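Local coordinates for protein apical membrane antigen AMA1 (Toxoplasma gondii ME49, PDB 4YIV) that takes part in host-cell invasion as a microneme protein of the moving junction, the ring formed between parasite and host membranes, at residues T22-E25 and R26-L29; K45-G49 and T50-E54; T250-T253 and D254-I257. All blocks are in the same frame, centred on the assembly; numbering follows the deposited sequence.

Contact 1: T22-E25 and R26-L29. With CO (cobalt (II) ion), chain I; NAG (2-acetamido-2-deoxy-beta-D-glucopyranose), chain B.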
ATOM      1  N   THR A  22       2.797  -8.771  18.602  1.00 46.64           N
ATOM      2  CA  THR A  22       1.603  -8.575  17.796  1.00 50.69           C
ATOM      3  C   THR A  22       1.684  -7.238  17.073  1.00 42.26           C
ATOM      4  O   THR A  22       1.367  -7.147  15.896  1.00 41.28           O
ATOM      5  CB  THR A  22       0.339  -8.622  18.660  1.00 48.44           C
ATOM      6  OG1 THR A  22       0.222  -9.920  19.266  1.00 52.53           O
ATOM      7  CG2 THR A  22      -0.881  -8.360  17.815  1.00 44.53           C
ATOM      8  N   PHE A  23       2.128  -6.206  17.784  1.00 40.23           N
ATOM      9  CA  PHE A  23       2.219  -4.879  17.200  1.00 41.90           C
ATOM     10  C   PHE A  23       3.234  -4.875  16.067  1.00 41.19           C
ATOM     11  O   PHE A  23       2.947  -4.373  14.973  1.00 38.10           O
ATOM     12  CB  PHE A  23       2.593  -3.845  18.260  1.00 44.26           C
ATOM     13  CG  PHE A  23       2.984  -2.498  17.701  1.00 44.12           C
ATOM     14  CD1 PHE A  23       2.024  -1.581  17.299  1.00 44.86           C
ATOM     15  CD2 PHE A  23       4.320  -2.156  17.588  1.00 44.72           C
ATOM     16  CE1 PHE A  23       2.396  -0.346  16.780  1.00 46.31           C
ATOM     17  CE2 PHE A  23       4.707  -0.924  17.084  1.00 46.50           C
ATOM     18  CZ  PHE A  23       3.751  -0.017  16.676  1.00 43.09           C
ATOM     19  N   MET A  24       4.404  -5.460  16.310  1.00 38.34           N
ATOM     20  CA  MET A  24       5.466  -5.477  15.309  1.00 35.18           C
ATOM     21  C   MET A  24       5.138  -6.313  14.083  1.00 33.68           C
ATOM     22  O   MET A  24       5.697  -6.064  13.005  1.00 33.70           O
ATOM     23  CB  MET A  24       6.767  -5.988  15.908  1.00 37.10           C
ATOM     24  CG  MET A  24       7.409  -5.046  16.904  1.00 37.44           C
ATOM     25  SD  MET A  24       7.795  -3.408  16.267  1.00 42.14           S
ATOM     26  CE  MET A  24       9.032  -3.844  15.048  1.00 39.31           C
ATOM     27  N   GLU A  25       4.270  -7.312  14.243  1.00 34.85           N
ATOM     28  CA  GLU A  25       3.807  -8.135  13.119  1.00 37.59           C
ATOM     29  C   GLU A  25       3.228  -7.299  11.959  1.00 34.87           C
ATOM     30  O   GLU A  25       3.401  -7.632  10.789  1.00 34.69           O
ATOM     31  CB  GLU A  25       2.734  -9.127  13.597  1.00 42.98           C
ATOM     32  CG  GLU A  25       3.260 -10.493  13.998  1.00 52.38           C
ATOM     33  CD  GLU A  25       3.202 -11.524  12.869  1.00 49.68           C
ATOM     34  OE1 GLU A  25       2.099 -11.842  12.389  1.00 43.21           O
ATOM     35  OE2 GLU A  25       4.262 -12.045  12.472  1.00 59.54           O
ATOM     36  N   ARG A  26       2.581  -6.187  12.277  1.00 29.45           N
ATOM     37  CA  ARG A  26       1.911  -5.413  11.247  1.00 27.77           C
ATOM     38  C   ARG A  26       2.883  -4.866  10.210  1.00 29.89           C
ATOM     39  O   ARG A  26       2.456  -4.415   9.136  1.00 29.97           O
ATOM     40  CB  ARG A  26       1.107  -4.274  11.871  1.00 29.43           C
ATOM     41  CG  ARG A  26       1.910  -3.140  12.385  1.00 32.23           C
ATOM     42  CD  ARG A  26       1.068  -2.178  13.213  1.00 41.43           C
ATOM     43  NE  ARG A  26       0.218  -2.883  14.165  1.00 50.18           N
ATOM     44  CZ  ARG A  26      -0.683  -2.303  14.952  1.00 57.25           C
ATOM     45  NH1 ARG A  26      -0.862  -0.977  14.920  1.00 57.44           N
ATOM     46  NH2 ARG A  26      -1.393  -3.068  15.776  1.00 55.85           N
ATOM     47  N   PHE A  27       4.177  -4.896  10.521  1.00 28.35           N
ATOM     48  CA  PHE A  27       5.163  -4.339   9.612  1.00 27.68           C
ATOM     49  C   PHE A  27       5.749  -5.370   8.677  1.00 27.54           C
ATOM     50  O   PHE A  27       6.561  -5.034   7.816  1.00 32.86           O
ATOM     51  CB  PHE A  27       6.270  -3.666  10.396  1.00 26.33           C
ATOM     52  CG  PHE A  27       5.793  -2.490  11.191  1.00 29.13           C
ATOM     53  CD1 PHE A  27       5.300  -1.378  10.552  1.00 25.12           C
ATOM     54  CD2 PHE A  27       5.785  -2.521  12.584  1.00 34.03           C
ATOM     55  CE1 PHE A  27       4.836  -0.292  11.269  1.00 30.61           C
ATOM     56  CE2 PHE A  27       5.324  -1.445  13.307  1.00 30.31           C
ATOM     57  CZ  PHE A  27       4.855  -0.328  12.660  1.00 29.95           C
ATOM     58  N   ASN A  28       5.373  -6.625   8.842  1.00 27.58           N
ATOM     59  CA  ASN A  28       5.897  -7.698   8.007  1.00 28.33           C
ATOM     60  C   ASN A  28       5.070  -7.902   6.765  1.00 20.81           C
ATOM     61  O   ASN A  28       4.195  -8.679   6.744  1.00 23.98           O
ATOM     62  CB  ASN A  28       6.066  -9.010   8.779  1.00 31.44           C
ATOM     63  CG  ASN A  28       6.874 -10.040   8.006  1.00 38.53           C
ATOM     64  OD1 ASN A  28       7.034  -9.923   6.812  1.00 36.37           O
ATOM     65  ND2 ASN A  28       7.404 -11.034   8.699  1.00 27.17           N
ATOM     66  N   LEU A  29       5.388  -7.160   5.733  1.00 25.91           N
ATOM     67  CA  LEU A  29       4.635  -7.236   4.490  1.00 23.06           C
ATOM     68  C   LEU A  29       4.851  -8.542   3.730  1.00 25.18           C
ATOM     69  O   LEU A  29       4.059  -8.914   2.862  1.00 20.32           O
ATOM     70  CB  LEU A  29       5.000  -6.056   3.600  1.00 21.81           C
ATOM     71  CG  LEU A  29       4.553  -4.724   4.191  1.00 18.17           C
ATOM     72  CD1 LEU A  29       5.271  -3.516   3.575  1.00 22.88           C
ATOM     73  CD2 LEU A  29       2.996  -4.588   3.996  1.00 21.23           C
TER
HETATM   74 CO    CO I 508       1.109 -13.403  11.172  0.75 56.83          CO
HETATM   75  C1  NAG B 501       8.371 -12.055   8.232  1.00 43.94           C
HETATM   76  C2  NAG B 501       9.408 -12.739   9.118  1.00 45.99           C
HETATM   77  C3  NAG B 501      10.104 -13.875   8.382  1.00 44.26           C
HETATM   78  C4  NAG B 501       9.068 -14.813   7.783  1.00 46.70           C
HETATM   79  C5  NAG B 501       8.097 -14.027   6.911  1.00 47.63           C
HETATM   80  C6  NAG B 501       7.038 -14.947   6.314  1.00 42.92           C
HETATM   81  C7  NAG B 501      10.149 -10.981  10.617  1.00 41.61           C
HETATM   82  C8  NAG B 501      11.190  -9.936  10.891  1.00 37.97           C
HETATM   83  N2  NAG B 501      10.387 -11.772   9.574  1.00 42.39           N
HETATM   84  O3  NAG B 501      10.937 -14.600   9.295  1.00 54.61           O
HETATM   85  O4  NAG B 501       9.723 -15.811   6.994  1.00 56.28           O
HETATM   86  O5  NAG B 501       7.459 -13.006   7.678  1.00 42.01           O
HETATM   87  O6  NAG B 501       6.201 -15.453   7.359  1.00 47.36           O
HETATM   88  O7  NAG B 501       9.149 -11.098  11.306  1.00 50.33           O
HETATM   89  O   HOH W   1       2.696 -14.654  12.618  1.00 53.24           O
HETATM   90  O   HOH W   2       0.663 -15.421  11.507  1.00 41.07           O
HETATM   91  O   HOH W   3      -0.881 -13.675  10.450  1.00 49.23           O
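R26 folds back over F23, the residue three positions before it. With chi1 at 74°, its CG sits between the backbone N and the carbonyl carbon and comes within 3.0 Å of F23 O. A second bend at chi3 then turns the guanidinium across the aromatic ring. CD1 of F23 lies over the centre of the guanidinium, 3.7 Å from CZ of R26, but the two planes stand 47° apart, so the charged group is tilted against the ring and does not stack flat on it. NH1 of R26 hydrogen-bonds to the carbonyl O of P356. The F23 ring also receives F27 in a T-shaped arrangement: the edge of F27 points at the face of F23, with centroids 5.6 Å apart and planes at 82°. One face of the F27 ring carries the aliphatic CG of R26, so this methylene lies between the F27 ring and the F23 carbonyl.

The chain leaves helix 18-25 through a type I turn from E25 to N28. Three successive i-to-i+3 hydrogen bonds run from R26, F27 and N28 to the carbonyls of F23, M24 and E25, shortening to 2.9 Å for N28 N to E25 O.

E25 takes no part in the ring packing; its chain bends at chi2 and delivers OE1 to a cobalt ion at 2.2 Å. Three waters and NE2 of H31 also bind the metal, and H32 hydrogen-bonds to the same carboxylate oxygen. N28, at the end of the turn, is glycosylated, its ND2 joined to C1 of the N-acetylglucosamine at 1.5 Å, while its OD1 accepts a hydrogen bond from the backbone N of H31.

Contact 2: K45-G49 and T50-E54; sequences KEVDG and TLYRE
Two bends in K45, at chi2 (-72°) and chi4 (50°), curl its chain towards E54, whose own chain runs out extended from a CG set anti to the backbone N. The two side chains meet in a salt bridge, with NZ of K45 2.8 Å from OE1 of E54 on the syn lone pair of that oxygen. The methylene CG of K45 packs against the same carboxylate, 3.2 Å from OE1.

The segments form a two-residue beta hairpin closed by a type I' turn from V47 to T50, with D48 and G49 at its corners in left-handed backbone conformations. K45 with Y52 and V47 with T50 are hydrogen-bonded antiparallel pairs; the bond from Y52 N to K45 O is nearly straight at 173°. Between them E46 and L51 form the non-hydrogen-bonded pair, where CA of E46 makes a CH...O contact of 3.3 Å with T50 O.

Y52 shares a face of the hairpin with K45, V47 and T50. Its ring reaches back towards the turn, CE2 resting 3.9 Å from CB of V47 where the side chains cross at about a right angle. Its hydroxyl joins a water that donates to OD2 of D48, bridging strand and turn; OD1 of D48 is bound by the backbone N of K148.

E54 is buried, and its oxygens are shared out: besides K45, OE1 binds Q43 NE2, while OE2 binds Y216 OH and R156 N. So many partners, one of them cationic, would be expected to keep this carboxylate ionised and its rotation fixed.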
ATOM      1  N   LYS A  45      -5.594 -15.923 -13.000  1.00 23.91           N
ATOM      2  CA  LYS A  45      -6.917 -16.529 -13.054  1.00 26.18           C
ATOM      3  C   LYS A  45      -7.378 -16.552 -14.485  1.00 27.04           C
ATOM      4  O   LYS A  45      -7.015 -15.684 -15.270  1.00 23.69           O
ATOM      5  CB  LYS A  45      -7.919 -15.767 -12.196  1.00 27.89           C
ATOM      6  CG  LYS A  45      -7.565 -15.713 -10.715  1.00 26.34           C
ATOM      7  CD  LYS A  45      -7.768 -17.065 -10.077  1.00 29.73           C
ATOM      8  CE  LYS A  45      -7.287 -17.122  -8.656  1.00 34.10           C
ATOM      9  NZ  LYS A  45      -7.796 -16.033  -7.837  1.00 28.45           N
ATOM     10  N   GLU A  46      -8.172 -17.560 -14.818  1.00 23.74           N
ATOM     11  CA  GLU A  46      -8.670 -17.772 -16.170  1.00 26.53           C
ATOM     12  C   GLU A  46     -10.000 -17.097 -16.487  1.00 29.28           C
ATOM     13  O   GLU A  46     -10.978 -17.233 -15.748  1.00 26.81           O
ATOM     14  CB  GLU A  46      -8.785 -19.287 -16.382  1.00 28.39           C
ATOM     15  CG  GLU A  46      -9.017 -19.669 -17.816  1.00 36.36           C
ATOM     16  CD  GLU A  46      -9.232 -21.156 -17.965  1.00 43.64           C
ATOM     17  OE1 GLU A  46      -8.457 -21.933 -17.347  1.00 49.35           O
ATOM     18  OE2 GLU A  46     -10.194 -21.537 -18.668  1.00 50.31           O
ATOM     19  N   VAL A  47     -10.013 -16.338 -17.575  1.00 24.44           N
ATOM     20  CA  VAL A  47     -11.224 -15.800 -18.177  1.00 26.04           C
ATOM     21  C   VAL A  47     -11.220 -16.087 -19.672  1.00 30.07           C
ATOM     22  O   VAL A  47     -10.250 -15.738 -20.345  1.00 25.09           O
ATOM     23  CB  VAL A  47     -11.321 -14.286 -17.972  1.00 24.91           C
ATOM     24  CG1 VAL A  47     -12.647 -13.736 -18.486  1.00 28.21           C
ATOM     25  CG2 VAL A  47     -11.109 -13.943 -16.489  1.00 28.92           C
ATOM     26  N   ASP A  48     -12.295 -16.668 -20.214  1.00 28.40           N
ATOM     27  CA  ASP A  48     -12.350 -16.937 -21.672  1.00 28.50           C
ATOM     28  C   ASP A  48     -11.155 -17.769 -22.125  1.00 28.30           C
ATOM     29  O   ASP A  48     -10.592 -17.544 -23.205  1.00 30.01           O
ATOM     30  CB  ASP A  48     -12.349 -15.649 -22.480  1.00 29.71           C
ATOM     31  CG  ASP A  48     -13.494 -14.714 -22.121  1.00 37.94           C
ATOM     32  OD1 ASP A  48     -14.646 -15.183 -22.037  1.00 36.61           O
ATOM     33  OD2 ASP A  48     -13.245 -13.497 -21.978  1.00 37.14           O
ATOM     34  N   GLY A  49     -10.740 -18.692 -21.274  1.00 27.18           N
ATOM     35  CA  GLY A  49      -9.694 -19.657 -21.582  1.00 29.17           C
ATOM     36  C   GLY A  49      -8.303 -19.083 -21.484  1.00 27.97           C
ATOM     37  O   GLY A  49      -7.326 -19.766 -21.764  1.00 27.80           O
ATOM     38  N   THR A  50      -8.230 -17.822 -21.080  1.00 24.26           N
ATOM     39  CA  THR A  50      -6.987 -17.065 -21.036  1.00 23.67           C
ATOM     40  C   THR A  50      -6.600 -16.764 -19.619  1.00 25.62           C
ATOM     41  O   THR A  50      -7.438 -16.341 -18.832  1.00 25.18           O
ATOM     42  CB  THR A  50      -7.163 -15.777 -21.807  1.00 24.81           C
ATOM     43  OG1 THR A  50      -7.570 -16.108 -23.140  1.00 28.41           O
ATOM     44  CG2 THR A  50      -5.895 -14.956 -21.818  1.00 25.78           C
ATOM     45  N   LEU A  51      -5.333 -16.975 -19.318  1.00 24.77           N
ATOM     46  CA  LEU A  51      -4.819 -16.792 -17.981  1.00 24.25           C
ATOM     47  C   LEU A  51      -4.311 -15.373 -17.856  1.00 26.89           C
ATOM     48  O   LEU A  51      -3.374 -14.981 -18.587  1.00 22.94           O
ATOM     49  CB  LEU A  51      -3.723 -17.762 -17.713  1.00 25.86           C
ATOM     50  CG  LEU A  51      -3.390 -17.953 -16.257  1.00 32.20           C
ATOM     51  CD1 LEU A  51      -4.556 -18.611 -15.521  1.00 34.75           C
ATOM     52  CD2 LEU A  51      -2.145 -18.821 -16.146  1.00 41.43           C
ATOM     53  N   TYR A  52      -4.950 -14.625 -16.947  1.00 21.53           N
ATOM     54  CA  TYR A  52      -4.641 -13.204 -16.697  1.00 24.22           C
ATOM     55  C   TYR A  52      -3.987 -13.022 -15.340  1.00 23.18           C
ATOM     56  O   TYR A  52      -4.346 -13.660 -14.341  1.00 23.08           O
ATOM     57  CB  TYR A  52      -5.898 -12.332 -16.778  1.00 23.06           C
ATOM     58  CG  TYR A  52      -6.506 -12.231 -18.153  1.00 25.63           C
ATOM     59  CD1 TYR A  52      -5.986 -11.370 -19.094  1.00 25.06           C
ATOM     60  CD2 TYR A  52      -7.598 -13.005 -18.504  1.00 26.11           C
ATOM     61  CE1 TYR A  52      -6.525 -11.286 -20.351  1.00 29.23           C
ATOM     62  CE2 TYR A  52      -8.165 -12.918 -19.748  1.00 28.09           C
ATOM     63  CZ  TYR A  52      -7.616 -12.059 -20.677  1.00 28.60           C
ATOM     64  OH  TYR A  52      -8.159 -11.959 -21.925  1.00 27.13           O
ATOM     65  N   ARG A  53      -3.003 -12.143 -15.300  1.00 22.45           N
ATOM     66  CA  ARG A  53      -2.379 -11.820 -14.057  1.00 20.09           C
ATOM     67  C   ARG A  53      -3.359 -10.995 -13.171  1.00 18.75           C
ATOM     68  O   ARG A  53      -4.042 -10.060 -13.634  1.00 20.06           O
ATOM     69  CB  ARG A  53      -1.081 -11.040 -14.288  1.00 22.44           C
ATOM     70  CG  ARG A  53      -0.061 -11.720 -15.220  1.00 25.08           C
ATOM     71  CD  ARG A  53       1.322 -11.057 -15.091  1.00 24.75           C
ATOM     72  NE  ARG A  53       1.927 -11.433 -13.819  1.00 23.28           N
ATOM     73  CZ  ARG A  53       3.031 -10.882 -13.336  1.00 24.95           C
ATOM     74  NH1 ARG A  53       3.663  -9.958 -14.037  1.00 29.10           N
ATOM     75  NH2 ARG A  53       3.513 -11.277 -12.184  1.00 28.64           N
ATOM     76  N   GLU A  54      -3.387 -11.341 -11.892  1.00 20.22           N
ATOM     77  CA  GLU A  54      -4.414 -10.857 -10.959  1.00 19.17           C
ATOM     78  C   GLU A  54      -3.754 -10.261  -9.723  1.00 19.31           C
ATOM     79  O   GLU A  54      -2.916 -10.923  -9.085  1.00 20.01           O
ATOM     80  CB  GLU A  54      -5.348 -12.011 -10.552  1.00 22.42           C
ATOM     81  CG  GLU A  54      -6.524 -11.582  -9.659  1.00 19.69           C
ATOM     82  CD  GLU A  54      -7.204 -12.750  -8.963  1.00 22.41           C
ATOM     83  OE1 GLU A  54      -6.515 -13.692  -8.522  1.00 23.34           O
ATOM     84  OE2 GLU A  54      -8.446 -12.729  -8.875  1.00 24.38           O
TER
HETATM   85  O   HOH W   4     -10.615 -12.657 -22.679  1.00 43.40           O

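Contact 3: T250-T253 and D254-I257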
ATOM      1  N   THR A 250      20.321   2.669   9.684  1.00 32.89           N
ATOM      2  CA  THR A 250      21.512   3.418   9.301  1.00 34.74           C
ATOM      3  C   THR A 250      22.792   2.646   9.657  1.00 36.31           C
ATOM      4  O   THR A 250      23.870   3.004   9.206  1.00 35.70           O
ATOM      5  CB  THR A 250      21.578   4.806   9.953  1.00 36.22           C
ATOM      6  OG1 THR A 250      21.661   4.677  11.380  1.00 36.58           O
ATOM      7  CG2 THR A 250      20.387   5.648   9.545  1.00 33.76           C
ATOM      8  N   GLU A 251      22.660   1.591  10.452  1.00 36.40           N
ATOM      9  CA  GLU A 251      23.805   0.798  10.888  1.00 40.09           C
ATOM     10  C   GLU A 251      24.039  -0.422  10.013  1.00 44.18           C
ATOM     11  O   GLU A 251      25.014  -1.137  10.211  1.00 45.63           O
ATOM     12  CB  GLU A 251      23.623   0.330  12.340  1.00 44.99           C
ATOM     13  CG  GLU A 251      23.687   1.449  13.366  1.00 43.70           C
ATOM     14  CD  GLU A 251      24.023   0.932  14.764  1.00 55.63           C
ATOM     15  OE1 GLU A 251      25.054   0.232  14.916  1.00 57.55           O
ATOM     16  OE2 GLU A 251      23.251   1.214  15.705  1.00 53.66           O
ATOM     17  N   LEU A 252      23.132  -0.683   9.073  1.00 39.60           N
ATOM     18  CA  LEU A 252      23.234  -1.875   8.247  1.00 38.61           C
ATOM     19  C   LEU A 252      23.915  -1.505   6.938  1.00 38.66           C
ATOM     20  O   LEU A 252      23.755  -0.392   6.428  1.00 36.68           O
ATOM     21  CB  LEU A 252      21.853  -2.503   7.996  1.00 34.66           C
ATOM     22  CG  LEU A 252      20.990  -2.789   9.232  1.00 35.94           C
ATOM     23  CD1 LEU A 252      19.659  -3.381   8.784  1.00 36.15           C
ATOM     24  CD2 LEU A 252      21.692  -3.711  10.236  1.00 44.32           C
ATOM     25  N   THR A 253      24.680  -2.438   6.380  1.00 38.56           N
ATOM     26  CA  THR A 253      25.482  -2.139   5.189  1.00 42.10           C
ATOM     27  C   THR A 253      24.654  -1.978   3.918  1.00 35.74           C
ATOM     28  O   THR A 253      24.985  -1.164   3.055  1.00 41.20           O
ATOM     29  CB  THR A 253      26.551  -3.240   4.956  1.00 50.39           C
ATOM     30  OG1 THR A 253      27.404  -3.304   6.102  1.00 59.13           O
ATOM     31  CG2 THR A 253      27.416  -2.924   3.736  1.00 51.32           C
ATOM     32  N   ASP A 254      23.573  -2.736   3.788  1.00 33.74           N
ATOM     33  CA  ASP A 254      22.781  -2.680   2.561  1.00 35.01           C
ATOM     34  C   ASP A 254      21.668  -1.620   2.628  1.00 36.35           C
ATOM     35  O   ASP A 254      20.800  -1.563   1.760  1.00 32.01           O
ATOM     36  CB  ASP A 254      22.183  -4.051   2.253  1.00 35.36           C
ATOM     37  CG  ASP A 254      21.213  -4.522   3.324  1.00 47.83           C
ATOM     38  OD1 ASP A 254      21.382  -4.143   4.508  1.00 44.76           O
ATOM     39  OD2 ASP A 254      20.278  -5.280   2.979  1.00 57.00           O
ATOM     40  N   THR A 255      21.688  -0.772   3.647  1.00 29.55           N
ATOM     41  CA  THR A 255      20.746   0.342   3.678  1.00 27.30           C
ATOM     42  C   THR A 255      21.105   1.453   2.696  1.00 26.11           C
ATOM     43  O   THR A 255      22.248   1.855   2.562  1.00 29.47           O
ATOM     44  CB  THR A 255      20.644   0.919   5.114  1.00 28.39           C
ATOM     45  OG1 THR A 255      20.143  -0.122   5.963  1.00 27.60           O
ATOM     46  CG2 THR A 255      19.696   2.122   5.143  1.00 27.74           C
ATOM     47  N   VAL A 256      20.104   1.926   1.969  1.00 24.11           N
ATOM     48  CA  VAL A 256      20.241   3.066   1.130  1.00 25.68           C
ATOM     49  C   VAL A 256      19.890   4.286   1.977  1.00 28.41           C
ATOM     50  O   VAL A 256      18.788   4.362   2.535  1.00 28.95           O
ATOM     51  CB  VAL A 256      19.307   2.971  -0.123  1.00 24.31           C
ATOM     52  CG1 VAL A 256      19.390   4.224  -0.966  1.00 28.72           C
ATOM     53  CG2 VAL A 256      19.657   1.732  -0.963  1.00 26.58           C
ATOM     54  N   ILE A 257      20.790   5.261   2.021  1.00 28.20           N
ATOM     55  CA  ILE A 257      20.520   6.537   2.701  1.00 28.02           C
ATOM     56  C   ILE A 257      20.555   7.683   1.708  1.00 31.06           C
ATOM     57  O   ILE A 257      21.540   7.848   1.010  1.00 31.20           O
ATOM     58  CB  ILE A 257      21.560   6.807   3.835  1.00 29.60           C
ATOM     59  CG1 ILE A 257      21.493   5.710   4.895  1.00 28.33           C
ATOM     60  CG2 ILE A 257      21.342   8.203   4.454  1.00 32.98           C
ATOM     61  CD1 ILE A 257      22.564   5.786   5.946  1.00 36.27           C
TER
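T250 reaches across to I257, its methyl CG2 lying 4.2 Å from CD1 of the isoleucine. This apolar touch spans the mouth of a loop whose apex is a type I turn from L252 to T255. The loop runs from strand 245-248, through a short 3-10 segment, into strand 256-259, an outermost strand of a five-stranded antiparallel sheet. T250 touches F302 and Y304 of strand 300-305, and I257 also touches Y304. OG1 of T250 hydrogen-bonds to OD1 of D248.

Further along, L252 opens the turn. Its carbonyl O accepts the weak closing hydrogen bond from T255 N at 3.5 Å, with an N-H...O angle of 160°. Its CB points toward D254-I257 and meets two polar atoms of that segment, T255 OG1 at 3.6 Å and D254 OD1 at 3.9 Å. The leucine side chain also touches V240 of strand 236-242.

T253 and D254 form the exposed corner of the turn, the two central positions between L252 and T255. D254 has CG between its backbone N and carbonyl carbon (chi1 63°), which carries OD1 back over the peptide towards L252. Its other oxygen, OD2, lies near OD1 of D317, a pairing of like charges that might raise the affinity of one carboxylate for a proton. At the last position of the turn the side chain is tied to the residue just before the loop's 3-10 segment: OG1 of T255 hydrogen-bonds to the carbonyl O of Y249.

In the fold
The three contacts follow one another along the chain, within the AMA1 family region of this engineered ectodomain fragment, which lacks the DII loop, and share no helix or strand. The centre of contact 1 lies about 14 Å from the centre of the chain; partly buried, it combines buried phenylalanines with a partly exposed arginine, a cobalt ligand and a glycosylated asparagine. Contacts 2 and 3 are at the surface, their centres about 24 and 23 Å from the chain centre. Both reverse the chain, yet differently. Contact 2 is a hairpin that constitutes a two-stranded sheet, knit by paired backbone hydrogen bonds and a salt bridge; contact 3 leads into the edge of a larger sheet, with one weak backbone bond and sparse apolar touches.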